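PDB 1ZTC: metallo-beta-lactamase domain-containing protein 1 from Thermotoga maritima, which probably acts as a metal-dependent hydrolase of the metallo-beta-lactamase superfamily, perhaps an endoribonuclease cleaving RNA, and holds two nickel ions here. Local coordinates for residues R168-Y182 against I204-E218. Sequence-based numbering, arbitrary orientation.
Sequences RVLITGDITPNRLSY and IDLLVFPHDAPLKPE. With NI (nickel (II) ion), chain E; NI (nickel (II) ion), chain F.
Asp174 OD2 bridges the two nickel ions, 2.2 Å from the one in chain E. His211 NE2 binds the chain E ion at 2.2 Å, its ring edge turned to Asp174 OD1. His86 adds a further ligand to this ion, whose site also includes Asp85; His81, His83 and His152 hold the other. His211 ND1 bonds to Gly22 O, fixing the ring's rotation with NE2 on the metal, while His211 N donates to Pro177 O. The two ligands follow neighbouring parallel strands, 169-171 and 206-208, and sit in loops just past their C-terminal ends, the dinuclear metal-site arrangement of the metallo-beta-lactamase fold. Leu170 is the hub of the pairing: its N donates to Leu206 O, and its O accepts from Val208 N at 2.8 Å. On the sheet face carrying Val169, Ile171 and Val208, Val169 CG1 presses on Val208 CG2 at a tight 3.5 Å. Farther along, Asp212 OD2 takes Arg179 N at 3.0 Å in the first turn of helix 179-187. The extended Arg179 side chain reaches Ala213 O through NE and Pro214 O through NH2 (2.9 Å), both donors standing above the carbonyl planes, with Leu215 CD1 over one guanidinium face. Tyr182, its CG anti to the backbone N (chi1 169°), turns a ring face to Leu207 CD1, a CH-pi contact 3.7 Å from the Tyr182 ring centroid, and its CB meets Phe209 CZ.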
loop_
_atom_site.group_PDB
_atom_site.type_symbol
_atom_site.label_atom_id
_atom_site.label_comp_id
_atom_site.label_asym_id
_atom_site.label_seq_id
_atom_site.Cartn_x
_atom_site.Cartn_y
_atom_site.Cartn_z
ATOM N N ARG A 168 14.565 29.418 0.714
ATOM C CA ARG A 168 14.206 29.263 2.116
ATOM C C ARG A 168 13.142 28.178 2.194
ATOM O O ARG A 168 12.064 28.310 1.622
ATOM C CB ARG A 168 13.741 30.595 2.749
ATOM C CG ARG A 168 13.202 30.402 4.155
ATOM C CD ARG A 168 13.102 31.671 4.978
ATOM N NE ARG A 168 14.418 32.129 5.391
ATOM C CZ ARG A 168 14.649 33.026 6.336
ATOM N NH1 ARG A 168 15.903 33.356 6.622
ATOM N NH2 ARG A 168 13.655 33.610 6.981
ATOM N N VAL A 169 13.490 27.094 2.874
ATOM C CA VAL A 169 12.682 25.862 2.880
ATOM C C VAL A 169 12.266 25.541 4.298
ATOM O O VAL A 169 13.096 25.524 5.208
ATOM C CB VAL A 169 13.476 24.664 2.284
ATOM C CG1 VAL A 169 12.636 23.405 2.258
ATOM C CG2 VAL A 169 13.966 24.987 0.878
ATOM N N LEU A 170 10.976 25.282 4.480
ATOM C CA LEU A 170 10.460 24.834 5.773
ATOM C C LEU A 170 10.151 23.336 5.738
ATOM O O LEU A 170 9.270 22.889 4.983
ATOM C CB LEU A 170 9.197 25.601 6.172
ATOM C CG LEU A 170 8.602 25.248 7.554
ATOM C CD1 LEU A 170 9.591 25.488 8.662
ATOM C CD2 LEU A 170 7.337 25.993 7.824
ATOM N N ILE A 171 10.895 22.583 6.547
ATOM C CA ILE A 171 10.605 21.178 6.825
ATOM C C ILE A 171 9.573 21.169 7.975
ATOM O O ILE A 171 9.886 21.448 9.118
ATOM C CB ILE A 171 11.859 20.414 7.270
ATOM C CG1 ILE A 171 13.057 20.669 6.333
ATOM C CG2 ILE A 171 11.530 18.892 7.433
ATOM C CD1 ILE A 171 12.800 20.397 4.899
ATOM N N THR A 172 8.313 20.936 7.634
ATOM C CA THR A 172 7.224 21.173 8.593
ATOM C C THR A 172 7.153 20.131 9.667
ATOM O O THR A 172 6.867 20.454 10.841
ATOM C CB THR A 172 5.850 21.233 7.892
ATOM O OG1 THR A 172 5.520 19.966 7.307
ATOM C CG2 THR A 172 5.848 22.302 6.826
ATOM N N GLY A 173 7.437 18.884 9.265
ATOM C CA GLY A 173 7.111 17.741 10.080
ATOM C C GLY A 173 5.602 17.560 10.109
ATOM O O GLY A 173 4.850 18.125 9.280
ATOM N N ASP A 174 5.166 16.754 11.067
ATOM C CA ASP A 174 3.803 16.258 11.103
ATOM C C ASP A 174 2.766 17.214 11.644
ATOM O O ASP A 174 1.612 16.833 11.791
ATOM C CB ASP A 174 3.772 14.968 11.895
ATOM C CG ASP A 174 4.000 13.748 11.019
ATOM O OD1 ASP A 174 3.921 13.817 9.794
ATOM O OD2 ASP A 174 4.198 12.689 11.569
ATOM N N ILE A 175 3.154 18.452 11.940
ATOM C CA ILE A 175 2.151 19.462 12.225
ATOM C C ILE A 175 1.300 19.749 10.964
ATOM O O ILE A 175 0.177 20.205 11.087
ATOM C CB ILE A 175 2.773 20.766 12.771
ATOM C CG1 ILE A 175 3.733 21.365 11.748
ATOM C CG2 ILE A 175 3.463 20.490 14.111
ATOM C CD1 ILE A 175 4.287 22.714 12.143
ATOM N N THR A 176 1.872 19.538 9.772
ATOM C CA THR A 176 1.144 19.605 8.506
ATOM C C THR A 176 1.626 18.410 7.659
ATOM O O THR A 176 2.601 18.503 6.928
ATOM C CB THR A 176 1.441 20.886 7.703
ATOM O OG1 THR A 176 2.861 21.050 7.593
ATOM C CG2 THR A 176 0.813 22.108 8.327
ATOM N N PRO A 177 0.970 17.271 7.804
ATOM C CA PRO A 177 1.509 16.047 7.184
ATOM C C PRO A 177 1.507 16.038 5.659
ATOM O O PRO A 177 2.370 15.392 5.040
ATOM C CB PRO A 177 0.639 14.932 7.777
ATOM C CG PRO A 177 -0.506 15.574 8.347
ATOM C CD PRO A 177 -0.182 17.004 8.669
ATOM N N ASN A 178 0.570 16.781 5.066
ATOM C CA ASN A 178 0.412 16.801 3.644
ATOM C C ASN A 178 -0.214 18.108 3.171
ATOM O O ASN A 178 -0.522 18.979 3.964
ATOM C CB ASN A 178 -0.410 15.584 3.188
ATOM C CG ASN A 178 -1.754 15.499 3.880
ATOM O OD1 ASN A 178 -2.404 16.504 4.114
ATOM N ND2 ASN A 178 -2.158 14.293 4.234
ATOM N N ARG A 179 -0.363 18.243 1.868
ATOM C CA ARG A 179 -0.897 19.473 1.262
ATOM C C ARG A 179 -2.292 19.818 1.744
ATOM O O ARG A 179 -2.607 20.984 2.001
ATOM C CB ARG A 179 -0.927 19.320 -0.264
ATOM C CG ARG A 179 0.472 19.189 -0.877
ATOM C CD ARG A 179 0.430 18.662 -2.325
ATOM N NE ARG A 179 1.758 18.777 -2.919
ATOM C CZ ARG A 179 1.984 18.811 -4.232
ATOM N NH1 ARG A 179 0.974 18.710 -5.078
ATOM N NH2 ARG A 179 3.223 18.951 -4.707
ATOM N N LEU A 180 -3.143 18.817 1.873
ATOM C CA LEU A 180 -4.509 19.080 2.360
ATOM C C LEU A 180 -4.502 19.704 3.751
ATOM O O LEU A 180 -5.305 20.596 4.041
ATOM C CB LEU A 180 -5.390 17.816 2.373
ATOM C CG LEU A 180 -5.761 17.166 1.031
ATOM C CD1 LEU A 180 -6.964 16.202 1.214
ATOM C CD2 LEU A 180 -6.063 18.198 -0.113
ATOM N N SER A 181 -3.610 19.262 4.625
ATOM C CA SER A 181 -3.601 19.839 5.977
ATOM C C SER A 181 -3.165 21.280 5.917
ATOM O O SER A 181 -3.651 22.132 6.661
ATOM C CB SER A 181 -2.711 19.047 6.932
ATOM O OG SER A 181 -1.409 18.971 6.432
ATOM N N TYR A 182 -2.244 21.579 5.010
ATOM C CA TYR A 182 -1.828 22.949 4.806
ATOM C C TYR A 182 -2.967 23.798 4.249
ATOM O O TYR A 182 -3.183 24.921 4.673
ATOM C CB TYR A 182 -0.599 22.996 3.888
ATOM C CG TYR A 182 -0.239 24.388 3.399
ATOM C CD1 TYR A 182 0.269 25.338 4.270
ATOM C CD2 TYR A 182 -0.408 24.744 2.062
ATOM C CE1 TYR A 182 0.591 26.596 3.846
ATOM C CE2 TYR A 182 -0.064 26.007 1.612
ATOM C CZ TYR A 182 0.432 26.934 2.514
ATOM O OH TYR A 182 0.766 28.187 2.081
ATOM N N ILE A 204 8.498 32.099 2.544
ATOM C CA ILE A 204 9.416 31.018 2.212
ATOM C C ILE A 204 9.204 30.572 0.767
ATOM O O ILE A 204 8.190 30.871 0.158
ATOM C CB ILE A 204 9.249 29.821 3.144
ATOM C CG1 ILE A 204 7.843 29.235 3.027
ATOM C CG2 ILE A 204 9.563 30.214 4.588
ATOM C CD1 ILE A 204 7.632 28.019 3.911
ATOM N N ASP A 205 10.170 29.826 0.244
ATOM C CA ASP A 205 10.123 29.364 -1.137
ATOM C C ASP A 205 9.483 27.981 -1.263
ATOM O O ASP A 205 8.894 27.693 -2.268
ATOM C CB ASP A 205 11.529 29.378 -1.735
ATOM C CG ASP A 205 12.074 30.741 -1.825
ATOM O OD1 ASP A 205 11.550 31.498 -2.679
ATOM O OD2 ASP A 205 13.002 31.079 -1.028
ATOM N N LEU A 206 9.576 27.157 -0.226
ATOM C CA LEU A 206 9.123 25.775 -0.288
ATOM C C LEU A 206 8.705 25.219 1.057
ATOM O O LEU A 206 9.427 25.350 2.068
ATOM C CB LEU A 206 10.226 24.879 -0.837
ATOM C CG LEU A 206 9.807 23.486 -1.350
ATOM C CD1 LEU A 206 8.947 23.607 -2.592
ATOM C CD2 LEU A 206 11.065 22.701 -1.698
ATOM N N LEU A 207 7.558 24.553 1.041
ATOM C CA LEU A 207 7.088 23.738 2.171
ATOM C C LEU A 207 7.367 22.280 1.885
ATOM O O LEU A 207 6.912 21.746 0.864
ATOM C CB LEU A 207 5.590 23.904 2.363
ATOM C CG LEU A 207 5.143 25.284 2.847
ATOM C CD1 LEU A 207 3.731 25.596 2.355
ATOM C CD2 LEU A 207 5.265 25.406 4.369
ATOM N N VAL A 208 8.135 21.644 2.754
ATOM C CA VAL A 208 8.434 20.221 2.629
ATOM C C VAL A 208 7.661 19.468 3.702
ATOM O O VAL A 208 8.013 19.494 4.877
ATOM C CB VAL A 208 9.954 19.954 2.724
ATOM C CG1 VAL A 208 10.266 18.438 2.729
ATOM C CG2 VAL A 208 10.688 20.639 1.550
ATOM N N PHE A 209 6.610 18.786 3.264
ATOM C CA PHE A 209 5.744 17.997 4.133
ATOM C C PHE A 209 6.334 16.588 4.320
ATOM O O PHE A 209 7.126 16.119 3.505
ATOM C CB PHE A 209 4.345 17.867 3.539
ATOM C CG PHE A 209 3.716 19.173 3.156
ATOM C CD1 PHE A 209 3.335 20.090 4.127
ATOM C CD2 PHE A 209 3.477 19.474 1.834
ATOM C CE1 PHE A 209 2.759 21.298 3.764
ATOM C CE2 PHE A 209 2.886 20.661 1.478
ATOM C CZ PHE A 209 2.537 21.571 2.438
ATOM N N PRO A 210 6.007 15.940 5.435
ATOM C CA PRO A 210 6.557 14.597 5.692
ATOM C C PRO A 210 5.864 13.455 4.962
ATOM O O PRO A 210 6.421 12.356 4.915
ATOM C CB PRO A 210 6.371 14.455 7.205
ATOM C CG PRO A 210 5.119 15.297 7.483
ATOM C CD PRO A 210 5.256 16.461 6.602
ATOM N N HIS A 211 4.652 13.681 4.457
ATOM C CA HIS A 211 3.857 12.620 3.800
ATOM C C HIS A 211 3.176 13.104 2.554
ATOM O O HIS A 211 2.057 12.676 2.247
ATOM C CB HIS A 211 2.822 12.039 4.792
ATOM C CG HIS A 211 3.474 11.483 5.999
ATOM N ND1 HIS A 211 4.218 10.319 5.954
ATOM C CD2 HIS A 211 3.605 11.976 7.257
ATOM C CE1 HIS A 211 4.763 10.108 7.146
ATOM N NE2 HIS A 211 4.431 11.112 7.938
ATOM N N ASP A 212 3.862 13.982 1.823
ATOM C CA ASP A 212 3.369 14.443 0.542
ATOM C C ASP A 212 4.527 15.063 -0.220
ATOM O O ASP A 212 5.596 15.245 0.338
ATOM C CB ASP A 212 2.242 15.458 0.748
ATOM C CG ASP A 212 1.299 15.540 -0.433
ATOM O OD1 ASP A 212 1.605 14.985 -1.536
ATOM O OD2 ASP A 212 0.229 16.134 -0.238
ATOM N N ALA A 213 4.307 15.341 -1.502
ATOM C CA ALA A 213 5.232 16.099 -2.313
ATOM C C ALA A 213 5.253 17.557 -1.797
ATOM O O ALA A 213 4.253 18.046 -1.283
ATOM C CB ALA A 213 4.801 16.051 -3.783
ATOM N N PRO A 214 6.388 18.246 -1.941
ATOM C CA PRO A 214 6.479 19.621 -1.399
ATOM C C PRO A 214 5.702 20.620 -2.211
ATOM O O PRO A 214 5.301 20.336 -3.318
ATOM C CB PRO A 214 7.973 19.933 -1.448
ATOM C CG PRO A 214 8.506 19.057 -2.537
ATOM C CD PRO A 214 7.639 17.822 -2.594
ATOM N N LEU A 215 5.511 21.806 -1.661
ATOM C CA LEU A 215 4.671 22.792 -2.288
ATOM C C LEU A 215 5.275 24.195 -2.156
ATOM O O LEU A 215 5.776 24.557 -1.116
ATOM C CB LEU A 215 3.312 22.724 -1.594
ATOM C CG LEU A 215 2.105 23.332 -2.261
ATOM C CD1 LEU A 215 1.713 22.567 -3.526
ATOM C CD2 LEU A 215 0.970 23.340 -1.229
ATOM N N LYS A 216 5.248 24.961 -3.227
ATOM C CA LYS A 216 5.483 26.402 -3.141
ATOM C C LYS A 216 4.298 27.019 -2.448
ATOM O O LYS A 216 3.180 26.866 -2.909
ATOM C CB LYS A 216 5.508 27.042 -4.496
ATOM C CG LYS A 216 6.714 26.798 -5.302
ATOM C CD LYS A 216 6.710 27.816 -6.456
ATOM C CE LYS A 216 7.546 27.330 -7.631
ATOM N NZ LYS A 216 7.246 28.087 -8.895
ATOM N N PRO A 217 4.523 27.750 -1.355
ATOM C CA PRO A 217 3.376 28.391 -0.731
ATOM C C PRO A 217 2.635 29.441 -1.553
ATOM O O PRO A 217 3.154 29.975 -2.532
ATOM C CB PRO A 217 3.961 29.032 0.536
ATOM C CG PRO A 217 5.381 29.100 0.319
ATOM C CD PRO A 217 5.771 28.025 -0.637
ATOM N N GLU A 218 1.389 29.632 -1.114
ATOM C CA GLU A 218 0.481 30.695 -1.564
ATOM C C GLU A 218 1.100 32.055 -1.250
ATOM O O GLU A 218 1.691 32.230 -0.187
ATOM C CB GLU A 218 -0.872 30.591 -0.816
ATOM C CG GLU A 218 -1.616 29.242 -0.934
ATOM C CD GLU A 218 -1.971 28.852 -2.381
ATOM O OE1 GLU A 218 -2.586 29.686 -3.092
ATOM O OE2 GLU A 218 -1.646 27.705 -2.788
HETATM NI NI NI E . 4.636 11.090 10.140
HETATM NI NI NI F . 4.186 11.582 13.636
HETATM O O HOH W 1 8.405 17.528 6.943
HETATM O O HOH W 2 -0.354 12.120 3.064
HETATM O O HOH W 3 -2.739 15.980 0.444
HETATM O O HOH W 4 2.520 9.676 10.609
HETATM O O HOH W 5 4.688 9.900 12.329
HETATM O O HOH W 6 2.143 10.495 12.898
#